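Local coordinates for FixK2 protein (Bradyrhizobium japonicum, PDB 4I2O) that binds DNA as a dimer of the CRP/FNR superfamily and probably acts as a transcription factor linked to nitrogen fixation, at residues A[48-53]-A[70-75]; A[78-83]-A[183-188]; A[163-168]-A[217-222]. The protein carries 1 engineered substitution. All coordinates share one frame; numbering follows the deposited sequence.

Contact 1 of 3, residues A[48-53]-A[70-75]; sequences DEEIYG and RSYKLL
Asp48 and Arg70 form the salt bridge that joins these segments, which lie on strands of one antiparallel sheet in the cupin-like cyclic nucleotide-binding domain. Arg70 NH2 donates to Asp48 OD1 at 2.9 Å with an N-H...O angle of 160°. The carboxylate oxygen lies practically in the guanidinium plane, while the nitrogen meets OD1 from its anti side and somewhat out of the carboxylate plane, the two planes being turned 46° apart. With Arg70 CG between backbone N and carbonyl carbon (chi1 56°) and the chain stretched out to NE, the guanidinium reaches the aspartate although CB starts out away from it. Replacing Arg70 by a leucine would probably leave Asp48 without its counter-ion, cost Glu105 its Arg70 partner and take from Asp186 one of its two arginines.

Two waters add bridges. Water 1 donates to Asp48 OD1 at 2.8 Å and accepts from Arg70 NH1 at 3.0 Å, closing a small ring with the salt bridge and guanidinium. Water 2 sits at the edge of the Tyr52 ring, 2.5 Å from Tyr52 OH and 2.8 Å from Ser71 OG, a hydroxyl also bonded to His86.

Strand 103-106 runs between the two segments: Ile51 and Tyr52 form a classic beta bulge opposite Ala104, and Arg70 pairs through its backbone with Glu105. Strand 80-86 flanks 69-74 on its other side.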
loop_
_atom_site.group_PDB
_atom_site.type_symbol
_atom_site.label_atom_id
_atom_site.label_comp_id
_atom_site.label_asym_id
_atom_site.label_seq_id
_atom_site.Cartn_x
_atom_site.Cartn_y
_atom_site.Cartn_z
ATOM N N ASP A 48 -16.435 -14.521 -11.031
ATOM C CA ASP A 48 -15.113 -15.148 -11.120
ATOM C C ASP A 48 -14.359 -14.985 -12.437
ATOM O O ASP A 48 -13.260 -15.518 -12.579
ATOM C CB ASP A 48 -15.155 -16.654 -10.761
ATOM C CG ASP A 48 -15.523 -16.915 -9.302
ATOM O OD1 ASP A 48 -15.216 -16.116 -8.401
ATOM O OD2 ASP A 48 -16.126 -17.970 -9.049
ATOM N N GLU A 49 -14.912 -14.258 -13.405
ATOM C CA GLU A 49 -14.162 -14.048 -14.646
ATOM C C GLU A 49 -13.033 -13.035 -14.420
ATOM O O GLU A 49 -13.225 -12.002 -13.746
ATOM C CB GLU A 49 -15.073 -13.489 -15.718
ATOM C CG GLU A 49 -14.543 -13.704 -17.118
ATOM C CD GLU A 49 -15.532 -13.232 -18.182
ATOM O OE1 GLU A 49 -16.758 -13.355 -17.938
ATOM O OE2 GLU A 49 -15.060 -12.717 -19.225
ATOM N N GLU A 50 -11.874 -13.325 -14.998
ATOM C CA GLU A 50 -10.722 -12.415 -14.881
ATOM C C GLU A 50 -10.974 -11.260 -15.870
ATOM O O GLU A 50 -11.390 -11.497 -17.018
ATOM C CB GLU A 50 -9.450 -13.133 -15.294
ATOM C CG GLU A 50 -8.228 -12.213 -15.147
ATOM C CD GLU A 50 -6.893 -12.924 -15.353
ATOM O OE1 GLU A 50 -6.386 -12.917 -16.488
ATOM O OE2 GLU A 50 -6.344 -13.463 -14.374
ATOM N N ILE A 51 -10.772 -10.028 -15.414
ATOM C CA ILE A 51 -10.923 -8.858 -16.267
ATOM C C ILE A 51 -9.551 -8.542 -16.876
ATOM O O ILE A 51 -9.475 -8.256 -18.079
ATOM C CB ILE A 51 -11.436 -7.684 -15.450
ATOM C CG1 ILE A 51 -12.825 -8.064 -14.882
ATOM C CG2 ILE A 51 -11.470 -6.431 -16.324
ATOM C CD1 ILE A 51 -13.434 -7.039 -13.939
ATOM N N TYR A 52 -8.489 -8.581 -16.054
ATOM C CA TYR A 52 -7.097 -8.561 -16.550
ATOM C C TYR A 52 -6.188 -9.277 -15.570
ATOM O O TYR A 52 -6.521 -9.374 -14.392
ATOM C CB TYR A 52 -6.521 -7.135 -16.780
ATOM C CG TYR A 52 -6.746 -6.160 -15.650
ATOM C CD1 TYR A 52 -5.931 -6.181 -14.526
ATOM C CD2 TYR A 52 -7.804 -5.237 -15.694
ATOM C CE1 TYR A 52 -6.104 -5.265 -13.471
ATOM C CE2 TYR A 52 -8.004 -4.356 -14.659
ATOM C CZ TYR A 52 -7.173 -4.370 -13.549
ATOM O OH TYR A 52 -7.371 -3.515 -12.503
ATOM N N GLY A 53 -5.024 -9.737 -16.051
ATOM C CA GLY A 53 -4.061 -10.434 -15.207
ATOM C C GLY A 53 -2.939 -9.571 -14.725
ATOM O O GLY A 53 -2.668 -8.479 -15.276
ATOM N N ARG A 70 -12.640 -7.649 -7.447
ATOM C CA ARG A 70 -11.482 -7.676 -6.516
ATOM C C ARG A 70 -10.161 -7.570 -7.260
ATOM O O ARG A 70 -10.005 -8.184 -8.310
ATOM C CB ARG A 70 -11.528 -8.974 -5.684
ATOM C CG ARG A 70 -11.576 -10.255 -6.551
ATOM C CD ARG A 70 -11.600 -11.612 -5.684
ATOM N NE ARG A 70 -11.824 -12.720 -6.598
ATOM C CZ ARG A 70 -12.989 -13.368 -6.748
ATOM N NH1 ARG A 70 -14.032 -13.165 -5.948
ATOM N NH2 ARG A 70 -13.092 -14.301 -7.678
ATOM N N SER A 71 -9.211 -6.802 -6.714
ATOM C CA SER A 71 -7.864 -6.674 -7.272
ATOM C C SER A 71 -6.956 -7.365 -6.274
ATOM O O SER A 71 -7.095 -7.111 -5.077
ATOM C CB SER A 71 -7.406 -5.179 -7.376
ATOM O OG SER A 71 -8.070 -4.524 -8.465
ATOM N N TYR A 72 -6.050 -8.224 -6.760
ATOM C CA TYR A 72 -5.231 -9.037 -5.858
ATOM C C TYR A 72 -3.895 -9.444 -6.443
ATOM O O TYR A 72 -3.626 -9.327 -7.672
ATOM C CB TYR A 72 -6.021 -10.293 -5.481
ATOM C CG TYR A 72 -6.301 -11.122 -6.663
ATOM C CD1 TYR A 72 -5.405 -12.106 -7.076
ATOM C CD2 TYR A 72 -7.439 -10.866 -7.450
ATOM C CE1 TYR A 72 -5.648 -12.855 -8.224
ATOM C CE2 TYR A 72 -7.680 -11.582 -8.574
ATOM C CZ TYR A 72 -6.794 -12.564 -8.964
ATOM O OH TYR A 72 -7.072 -13.267 -10.100
ATOM N N LYS A 73 -3.003 -9.889 -5.551
ATOM C CA LYS A 73 -1.732 -10.437 -5.982
ATOM C C LYS A 73 -1.672 -11.831 -5.422
ATOM O O LYS A 73 -2.178 -12.060 -4.330
ATOM C CB LYS A 73 -0.560 -9.626 -5.376
ATOM C CG LYS A 73 -0.479 -8.179 -5.927
ATOM C CD LYS A 73 0.723 -7.393 -5.390
ATOM C CE LYS A 73 1.948 -7.628 -6.242
ATOM N NZ LYS A 73 1.868 -6.990 -7.597
ATOM N N LEU A 74 -1.036 -12.753 -6.141
ATOM C CA LEU A 74 -0.886 -14.138 -5.618
ATOM C C LEU A 74 0.517 -14.526 -5.340
ATOM O O LEU A 74 1.457 -13.999 -5.947
ATOM C CB LEU A 74 -1.416 -15.131 -6.694
ATOM C CG LEU A 74 -2.865 -15.083 -7.009
ATOM C CD1 LEU A 74 -3.073 -16.002 -8.253
ATOM C CD2 LEU A 74 -3.605 -15.636 -5.811
ATOM N N LEU A 75 0.711 -15.457 -4.402
ATOM C CA LEU A 75 1.992 -16.101 -4.325
ATOM C C LEU A 75 1.832 -17.464 -4.984
ATOM O O LEU A 75 0.717 -17.945 -5.167
ATOM C CB LEU A 75 2.506 -16.205 -2.873
ATOM C CG LEU A 75 2.633 -14.848 -2.169
ATOM C CD1 LEU A 75 2.904 -15.096 -0.708
ATOM C CD2 LEU A 75 3.806 -14.045 -2.781
HETATM O O HOH W 1 -16.624 -14.644 -6.478
HETATM O O HOH W 2 -6.148 -3.859 -10.358
#

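Contact 2 of 3, residues A[78-83]-A[183-188]. Engineered in segment 183-188: Ser183 (natural residue Cys). With nucleotides of chain C.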
loop_
_atom_site.group_PDB
_atom_site.type_symbol
_atom_site.label_atom_id
_atom_site.label_comp_id
_atom_site.label_asym_id
_atom_site.label_seq_id
_atom_site.Cartn_x
_atom_site.Cartn_y
_atom_site.Cartn_z
ATOM N N GLY A 78 -0.414 -20.253 -3.774
ATOM C CA GLY A 78 -1.839 -19.998 -3.746
ATOM C C GLY A 78 -2.263 -18.950 -2.747
ATOM O O GLY A 78 -3.420 -18.521 -2.740
ATOM N N ARG A 79 -1.351 -18.509 -1.872
ATOM C CA ARG A 79 -1.734 -17.439 -0.964
ATOM C C ARG A 79 -2.096 -16.176 -1.727
ATOM O O ARG A 79 -1.473 -15.879 -2.735
ATOM C CB ARG A 79 -0.530 -17.134 -0.051
ATOM C CG ARG A 79 -0.372 -18.180 1.114
ATOM C CD ARG A 79 0.955 -17.722 1.841
ATOM N NE ARG A 79 2.110 -18.197 1.069
ATOM C CZ ARG A 79 3.369 -17.938 1.396
ATOM N NH1 ARG A 79 3.622 -17.185 2.464
ATOM N NH2 ARG A 79 4.381 -18.421 0.665
ATOM N N ARG A 80 -3.088 -15.423 -1.252
ATOM C CA ARG A 80 -3.630 -14.318 -2.048
ATOM C C ARG A 80 -3.875 -13.105 -1.147
ATOM O O ARG A 80 -4.426 -13.280 -0.062
ATOM C CB ARG A 80 -5.009 -14.741 -2.631
ATOM C CG ARG A 80 -5.636 -13.570 -3.367
ATOM C CD ARG A 80 -6.966 -14.089 -4.011
ATOM N NE ARG A 80 -7.941 -14.288 -2.953
ATOM C CZ ARG A 80 -9.253 -14.467 -3.165
ATOM N NH1 ARG A 80 -9.755 -14.295 -4.392
ATOM N NH2 ARG A 80 -10.057 -14.712 -2.131
ATOM N N GLN A 81 -3.396 -11.919 -1.537
ATOM C CA GLN A 81 -3.686 -10.682 -0.842
ATOM C C GLN A 81 -4.599 -9.916 -1.779
ATOM O O GLN A 81 -4.202 -9.589 -2.932
ATOM C CB GLN A 81 -2.388 -9.866 -0.547
ATOM C CG GLN A 81 -2.750 -8.504 0.045
ATOM C CD GLN A 81 -3.383 -8.605 1.400
ATOM O OE1 GLN A 81 -2.919 -9.392 2.266
ATOM N NE2 GLN A 81 -4.411 -7.758 1.647
ATOM N N ILE A 82 -5.836 -9.657 -1.328
ATOM C CA ILE A 82 -6.682 -8.691 -2.058
ATOM C C ILE A 82 -6.306 -7.238 -1.644
ATOM O O ILE A 82 -6.365 -6.842 -0.435
ATOM C CB ILE A 82 -8.169 -9.018 -1.758
ATOM C CG1 ILE A 82 -8.533 -10.293 -2.512
ATOM C CG2 ILE A 82 -9.041 -7.855 -2.314
ATOM C CD1 ILE A 82 -9.955 -10.851 -2.144
ATOM N N GLY A 83 -5.942 -6.404 -2.632
ATOM C CA GLY A 83 -5.518 -5.053 -2.381
ATOM C C GLY A 83 -6.673 -4.097 -2.343
ATOM O O GLY A 83 -6.605 -3.061 -1.653
ATOM N N SER A 183 -17.361 -13.303 -0.480
ATOM C CA SER A 183 -17.302 -14.408 0.456
ATOM C C SER A 183 -16.420 -14.091 1.639
ATOM O O SER A 183 -15.675 -13.109 1.627
ATOM C CB SER A 183 -16.687 -15.625 -0.254
ATOM O OG SER A 183 -15.328 -15.304 -0.569
ATOM N N ARG A 184 -16.474 -14.960 2.646
ATOM C CA ARG A 184 -15.642 -14.805 3.824
ATOM C C ARG A 184 -14.160 -14.989 3.458
ATOM O O ARG A 184 -13.232 -14.395 4.073
ATOM C CB ARG A 184 -16.105 -15.861 4.913
ATOM C CG ARG A 184 -17.584 -15.619 5.448
ATOM C CD ARG A 184 -17.695 -14.264 6.206
ATOM N NE ARG A 184 -18.937 -14.212 7.020
ATOM C CZ ARG A 184 -19.997 -13.434 6.771
ATOM N NH1 ARG A 184 -20.067 -12.615 5.686
ATOM N NH2 ARG A 184 -21.008 -13.483 7.629
ATOM N N ARG A 185 -13.900 -15.836 2.469
ATOM C CA ARG A 185 -12.518 -16.023 2.056
ATOM C C ARG A 185 -11.987 -14.745 1.372
ATOM O O ARG A 185 -10.794 -14.367 1.569
ATOM C CB ARG A 185 -12.459 -17.189 1.059
ATOM C CG ARG A 185 -11.014 -17.440 0.531
ATOM C CD ARG A 185 -10.995 -18.664 -0.421
ATOM N NE ARG A 185 -11.068 -19.890 0.391
ATOM C CZ ARG A 185 -10.032 -20.298 1.140
ATOM N NH1 ARG A 185 -8.861 -19.620 1.150
ATOM N NH2 ARG A 185 -10.141 -21.374 1.884
ATOM N N ASP A 186 -12.817 -14.089 0.571
ATOM C CA ASP A 186 -12.321 -12.817 0.007
ATOM C C ASP A 186 -12.104 -11.819 1.133
ATOM O O ASP A 186 -11.126 -11.035 1.117
ATOM C CB ASP A 186 -13.362 -12.201 -0.956
ATOM C CG ASP A 186 -13.357 -12.819 -2.330
ATOM O OD1 ASP A 186 -12.687 -13.824 -2.581
ATOM O OD2 ASP A 186 -14.106 -12.283 -3.182
ATOM N N ILE A 187 -13.021 -11.760 2.111
ATOM C CA ILE A 187 -12.788 -10.796 3.210
ATOM C C ILE A 187 -11.474 -11.126 3.927
ATOM O O ILE A 187 -10.709 -10.222 4.241
ATOM C CB ILE A 187 -13.939 -10.742 4.220
ATOM C CG1 ILE A 187 -15.245 -10.311 3.460
ATOM C CG2 ILE A 187 -13.665 -9.769 5.359
ATOM C CD1 ILE A 187 -16.514 -10.508 4.349
ATOM N N GLY A 188 -11.260 -12.390 4.296
ATOM C CA GLY A 188 -9.989 -12.741 4.967
ATOM C C GLY A 188 -8.805 -12.365 4.073
ATOM O O GLY A 188 -7.843 -11.836 4.608
ATOM P P DA C 7 -19.581 -17.143 2.550
ATOM O OP1 DA C 7 -20.189 -15.816 2.302
ATOM O OP2 DA C 7 -18.087 -17.332 2.456
ATOM O "O5'" DA C 7 -19.971 -17.691 3.980
ATOM C "C5'" DA C 7 -21.435 -17.741 4.375
ATOM C "C4'" DA C 7 -21.473 -18.380 5.771
ATOM O "O4'" DA C 7 -21.201 -19.795 5.626
ATOM C "C3'" DA C 7 -20.469 -17.815 6.756
ATOM O "O3'" DA C 7 -21.331 -17.201 7.772
ATOM C "C2'" DA C 7 -19.686 -19.054 7.300
ATOM C "C1'" DA C 7 -20.619 -20.210 6.843
ATOM N N9 DA C 7 -19.852 -21.406 6.493
ATOM C C8 DA C 7 -18.869 -21.531 5.544
ATOM N N7 DA C 7 -18.358 -22.747 5.436
ATOM C C5 DA C 7 -19.100 -23.501 6.362
ATOM C C6 DA C 7 -19.033 -24.843 6.732
ATOM N N6 DA C 7 -18.157 -25.654 6.114
ATOM N N1 DA C 7 -19.920 -25.308 7.694
ATOM C C2 DA C 7 -20.745 -24.367 8.228
ATOM N N3 DA C 7 -20.849 -23.028 7.942
ATOM C C4 DA C 7 -20.014 -22.690 7.006
ATOM P P DT C 8 -20.671 -16.604 9.162
ATOM O OP1 DT C 8 -21.726 -15.636 9.699
ATOM O OP2 DT C 8 -19.247 -16.370 8.935
ATOM O "O5'" DT C 8 -20.738 -17.888 10.210
ATOM C "C5'" DT C 8 -22.061 -18.362 10.451
ATOM C "C4'" DT C 8 -21.927 -19.587 11.335
ATOM O "O4'" DT C 8 -21.166 -20.621 10.667
ATOM C "C3'" DT C 8 -21.153 -19.338 12.647
ATOM O "O3'" DT C 8 -22.055 -19.783 13.627
ATOM C "C2'" DT C 8 -19.909 -20.218 12.674
ATOM C "C1'" DT C 8 -20.317 -21.262 11.666
ATOM N N1 DT C 8 -19.191 -21.915 10.867
ATOM C C2 DT C 8 -18.993 -23.299 10.904
ATOM O O2 DT C 8 -19.622 -24.087 11.624
ATOM N N3 DT C 8 -18.025 -23.791 10.086
ATOM C C4 DT C 8 -17.201 -23.023 9.234
ATOM O O4 DT C 8 -16.389 -23.600 8.506
ATOM C C5 DT C 8 -17.429 -21.584 9.231
ATOM C C7 DT C 8 -16.578 -20.680 8.344
ATOM C C6 DT C 8 -18.417 -21.085 10.024
HETATM O O HOH W 3 -12.357 -15.761 -4.678
#
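Asp186, paired with Arg80, and the carbons of Ile82 carry this contact between the edge strand 80-86 of the cyclic nucleotide-binding domain and helix 184-191, the first helix of the helix-turn-helix motif. The strand and helix axes cross at -80°, 8.5 Å apart.

The second segment opens with Ser183, an engineered residue (cysteine in the natural sequence), at the N-cap. Its OG accepts from Asp186 N at 3.0 Å, closing the first turn. Arg184 next turns to the DNA of chain C: its backbone N donates almost straight (173°) to OP2 of DA7, so the helix start faces a phosphate. Its side chain, bent at chi2, carries the guanidinium to the next phosphate, where NE bonds OP2 of DT8 at 2.9 Å and NH2 bonds OP1 of DT8 at 3.1 Å. Two adjacent phosphates are thereby held by one residue. Arg185 lays its CG alongside Arg80 NH2, 3.9 Å away.

At Asp186, OD1 receives Arg80 NH2 at 2.8 Å in a bent bond (141°) on its anti side, the flat groups turned steeply to each other. Water 3 links the same OD1 to Arg80 NH1. Ile82 CD1 lies over the centre of one face of the Arg80 guanidinium and also meets Asp186 O at 3.5 Å, packing against both the arginine and the helix backbone.

The other oxygen, Asp186 OD2, pairs with Arg70 of the neighbouring strand 69-74, and Arg80 NE pairs with Asp189 a turn further along the helix. Helix 195-207 packs against Arg184, Arg185 and Ile187, while Arg154 of the second subunit donates to Arg80 O.

Contact 3 of 3, residues A[163-168]-A[217-222]. With nucleotides of chain C.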
loop_
_atom_site.group_PDB
_atom_site.type_symbol
_atom_site.label_atom_id
_atom_site.label_comp_id
_atom_site.label_asym_id
_atom_site.label_seq_id
_atom_site.Cartn_x
_atom_site.Cartn_y
_atom_site.Cartn_z
ATOM N N THR A 163 -12.573 -2.389 11.074
ATOM C CA THR A 163 -12.207 -1.406 10.011
ATOM C C THR A 163 -12.968 -1.741 8.726
ATOM O O THR A 163 -13.556 -0.861 8.097
ATOM C CB THR A 163 -10.702 -1.423 9.719
ATOM O OG1 THR A 163 -10.073 -1.051 10.922
ATOM C CG2 THR A 163 -10.347 -0.344 8.626
ATOM N N PHE A 164 -12.940 -3.014 8.344
ATOM C CA PHE A 164 -13.561 -3.484 7.120
ATOM C C PHE A 164 -15.044 -3.167 7.144
ATOM O O PHE A 164 -15.605 -2.614 6.158
ATOM C CB PHE A 164 -13.348 -4.990 6.973
ATOM C CG PHE A 164 -14.245 -5.627 5.927
ATOM C CD1 PHE A 164 -13.893 -5.519 4.553
ATOM C CD2 PHE A 164 -15.376 -6.321 6.298
ATOM C CE1 PHE A 164 -14.672 -6.097 3.555
ATOM C CE2 PHE A 164 -16.232 -6.917 5.302
ATOM C CZ PHE A 164 -15.848 -6.807 3.918
ATOM N N LEU A 165 -15.750 -3.528 8.213
ATOM C CA LEU A 165 -17.217 -3.258 8.273
ATOM C C LEU A 165 -17.551 -1.771 8.151
ATOM O O LEU A 165 -18.487 -1.364 7.460
ATOM C CB LEU A 165 -17.764 -3.729 9.586
ATOM C CG LEU A 165 -17.815 -5.250 9.713
ATOM C CD1 LEU A 165 -18.030 -5.711 11.190
ATOM C CD2 LEU A 165 -18.836 -5.890 8.732
ATOM N N LEU A 166 -16.786 -0.930 8.824
ATOM C CA LEU A 166 -16.970 0.506 8.662
ATOM C C LEU A 166 -16.695 1.046 7.257
ATOM O O LEU A 166 -17.419 1.929 6.783
ATOM C CB LEU A 166 -16.152 1.263 9.714
ATOM C CG LEU A 166 -16.597 1.083 11.193
ATOM C CD1 LEU A 166 -15.437 1.578 12.075
ATOM C CD2 LEU A 166 -17.868 1.852 11.497
ATOM N N GLU A 167 -15.638 0.541 6.610
ATOM C CA GLU A 167 -15.354 0.912 5.222
ATOM C C GLU A 167 -16.523 0.482 4.320
ATOM O O GLU A 167 -17.007 1.253 3.441
ATOM C CB GLU A 167 -14.060 0.239 4.746
ATOM C CG GLU A 167 -13.752 0.642 3.310
ATOM C CD GLU A 167 -12.552 -0.040 2.712
ATOM O OE1 GLU A 167 -12.051 -1.076 3.221
ATOM O OE2 GLU A 167 -12.082 0.470 1.693
ATOM N N MET A 168 -16.944 -0.763 4.460
ATOM C CA MET A 168 -18.086 -1.209 3.615
ATOM C C MET A 168 -19.389 -0.475 3.901
ATOM O O MET A 168 -20.173 -0.218 2.979
ATOM C CB MET A 168 -18.314 -2.682 3.860
ATOM C CG MET A 168 -17.212 -3.625 3.338
ATOM S SD MET A 168 -16.892 -3.476 1.549
ATOM C CE MET A 168 -15.412 -2.471 1.501
ATOM N N ARG A 217 -24.377 -12.418 4.357
ATOM C CA ARG A 217 -23.741 -11.274 3.683
ATOM C C ARG A 217 -24.641 -10.049 3.693
ATOM O O ARG A 217 -24.337 -9.076 3.012
ATOM C CB ARG A 217 -23.444 -11.618 2.213
ATOM C CG ARG A 217 -22.490 -12.793 2.035
ATOM C CD ARG A 217 -22.173 -13.042 0.569
ATOM N NE ARG A 217 -21.422 -14.294 0.361
ATOM C CZ ARG A 217 -21.003 -14.724 -0.836
ATOM N NH1 ARG A 217 -21.293 -14.019 -1.923
ATOM N NH2 ARG A 217 -20.316 -15.874 -0.969
ATOM N N GLN A 218 -25.740 -10.095 4.443
ATOM C CA GLN A 218 -26.601 -8.908 4.579
ATOM C C GLN A 218 -26.450 -8.426 6.002
ATOM O O GLN A 218 -26.946 -9.043 6.910
ATOM C CB GLN A 218 -28.038 -9.275 4.315
ATOM C CG GLN A 218 -28.189 -9.846 2.946
ATOM C CD GLN A 218 -28.325 -8.768 1.942
ATOM O OE1 GLN A 218 -28.575 -7.594 2.287
ATOM N NE2 GLN A 218 -28.150 -9.127 0.680
ATOM N N ILE A 219 -25.747 -7.329 6.211
ATOM C CA ILE A 219 -25.320 -6.970 7.570
ATOM C C ILE A 219 -25.808 -5.574 7.876
ATOM O O ILE A 219 -25.748 -4.707 7.007
ATOM C CB ILE A 219 -23.791 -7.027 7.714
ATOM C CG1 ILE A 219 -23.313 -8.482 7.648
ATOM C CG2 ILE A 219 -23.377 -6.372 8.984
ATOM C CD1 ILE A 219 -21.787 -8.683 7.707
ATOM N N VAL A 220 -26.318 -5.353 9.089
ATOM C CA VAL A 220 -26.849 -4.031 9.461
ATOM C C VAL A 220 -26.018 -3.660 10.667
ATOM O O VAL A 220 -26.038 -4.381 11.673
ATOM C CB VAL A 220 -28.345 -4.052 9.862
ATOM C CG1 VAL A 220 -28.760 -2.712 10.435
ATOM C CG2 VAL A 220 -29.245 -4.266 8.667
ATOM N N LEU A 221 -25.249 -2.573 10.588
ATOM C CA LEU A 221 -24.516 -2.117 11.776
ATOM C C LEU A 221 -25.485 -1.437 12.727
ATOM O O LEU A 221 -26.162 -0.469 12.365
ATOM C CB LEU A 221 -23.406 -1.124 11.411
ATOM C CG LEU A 221 -22.397 -1.656 10.426
ATOM C CD1 LEU A 221 -21.300 -0.560 10.260
ATOM C CD2 LEU A 221 -21.781 -2.957 11.030
ATOM N N ARG A 222 -25.551 -1.939 13.947
ATOM C CA ARG A 222 -26.483 -1.397 14.939
ATOM C C ARG A 222 -25.898 -0.286 15.810
ATOM O O ARG A 222 -26.651 0.526 16.379
ATOM C CB ARG A 222 -26.999 -2.514 15.859
ATOM C CG ARG A 222 -27.584 -3.694 15.102
ATOM C CD ARG A 222 -28.794 -4.237 15.802
ATOM N NE ARG A 222 -29.418 -5.304 15.034
ATOM C CZ ARG A 222 -30.229 -5.107 14.000
ATOM N NH1 ARG A 222 -30.512 -3.871 13.605
ATOM N NH2 ARG A 222 -30.759 -6.149 13.360
ATOM P P DA C 7 -19.581 -17.143 2.550
ATOM O OP1 DA C 7 -20.189 -15.816 2.302
ATOM O OP2 DA C 7 -18.087 -17.332 2.456
ATOM O "O5'" DA C 7 -19.971 -17.691 3.980
ATOM C "C5'" DA C 7 -21.435 -17.741 4.375
ATOM C "C4'" DA C 7 -21.473 -18.380 5.771
ATOM O "O4'" DA C 7 -21.201 -19.795 5.626
ATOM C "C3'" DA C 7 -20.469 -17.815 6.756
ATOM O "O3'" DA C 7 -21.331 -17.201 7.772
ATOM C "C2'" DA C 7 -19.686 -19.054 7.300
ATOM C "C1'" DA C 7 -20.619 -20.210 6.843
ATOM N N9 DA C 7 -19.852 -21.406 6.493
ATOM C C8 DA C 7 -18.869 -21.531 5.544
ATOM N N7 DA C 7 -18.358 -22.747 5.436
ATOM C C5 DA C 7 -19.100 -23.501 6.362
ATOM C C6 DA C 7 -19.033 -24.843 6.732
ATOM N N6 DA C 7 -18.157 -25.654 6.114
ATOM N N1 DA C 7 -19.920 -25.308 7.694
ATOM C C2 DA C 7 -20.745 -24.367 8.228
ATOM N N3 DA C 7 -20.849 -23.028 7.942
ATOM C C4 DA C 7 -20.014 -22.690 7.006
#
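Helix 163-168 and strand 218-221 run nearly at right angles (94° between their directions), their axes 10.1 Å apart, with Leu165 and Leu221 the nearest CA pair. Both belong to the Crp-like winged helix-turn-helix domain, in which strand 218-221 is the middle strand of a small antiparallel sheet and forms the wing hairpin with strand 211-213. The contact seats that sheet on helix 157-172.

The side chains that meet are all aliphatic. Leu165 is at the centre, pointing its CB at the strand; its CD2 meets Ile219, while its CB and carbonyl O meet Leu221. The methyls Leu165 CD2 and Ile219 CD1 touch at 4.2 Å, the two side chains crossing at about a right angle. On Leu221, CD2 lies 4.3 Å from Leu165 CB, while CD1 reaches over the helix backbone to within 4.0 Å of Leu165 O. Leu221 CG stands anti to its carbonyl carbon (chi1 -57°), which brings CG over toward the helix. The same CD1 also touches Leu166 CD2, at 4.4 Å: the CB of Leu166 points away from the strand, but the end of its side chain comes back toward it. Ile219 and Leu221 alternate with Gln218 and Val220 along the strand, so every second side chain faces the helix.

Around this core, Leu227 of helix 224-228 packs on Leu165, Leu166 and Leu221, and strand 177-179 pairs with the middle strand through Met178 and Ile219.

Just before the strand, Arg217 stretches its extended chain to the DNA of chain C. There its NE donates to OP1 of DA7 at 2.8 Å with an angle of 157°, and NH2 adds a weak bond of 3.3 Å to the same OP1.

How the contacts relate
Along the chain, both segments of contact 1 precede those of contact 2, whereas the segments of contacts 2 and 3 alternate. Contacts 1 and 2, their centres 11 Å apart, share one sheet through the neighbouring strands 69-74 and 80-86, with a probable hydrogen bond between Ser71 O and Gly83 N. Asp186 of contact 2 also pairs with Arg70 of contact 1, tying that contact to the DNA-binding domain. Contact 3, centred about 17 Å from contact 2, lies wholly within this domain. The two meet where Phe164 packs on Ile187, and Arg184, through its backbone N, and Arg217, through its side chain, bind the same phosphate, that of DA7. Contacts 1 and 3 do not touch; contact 2 connects them.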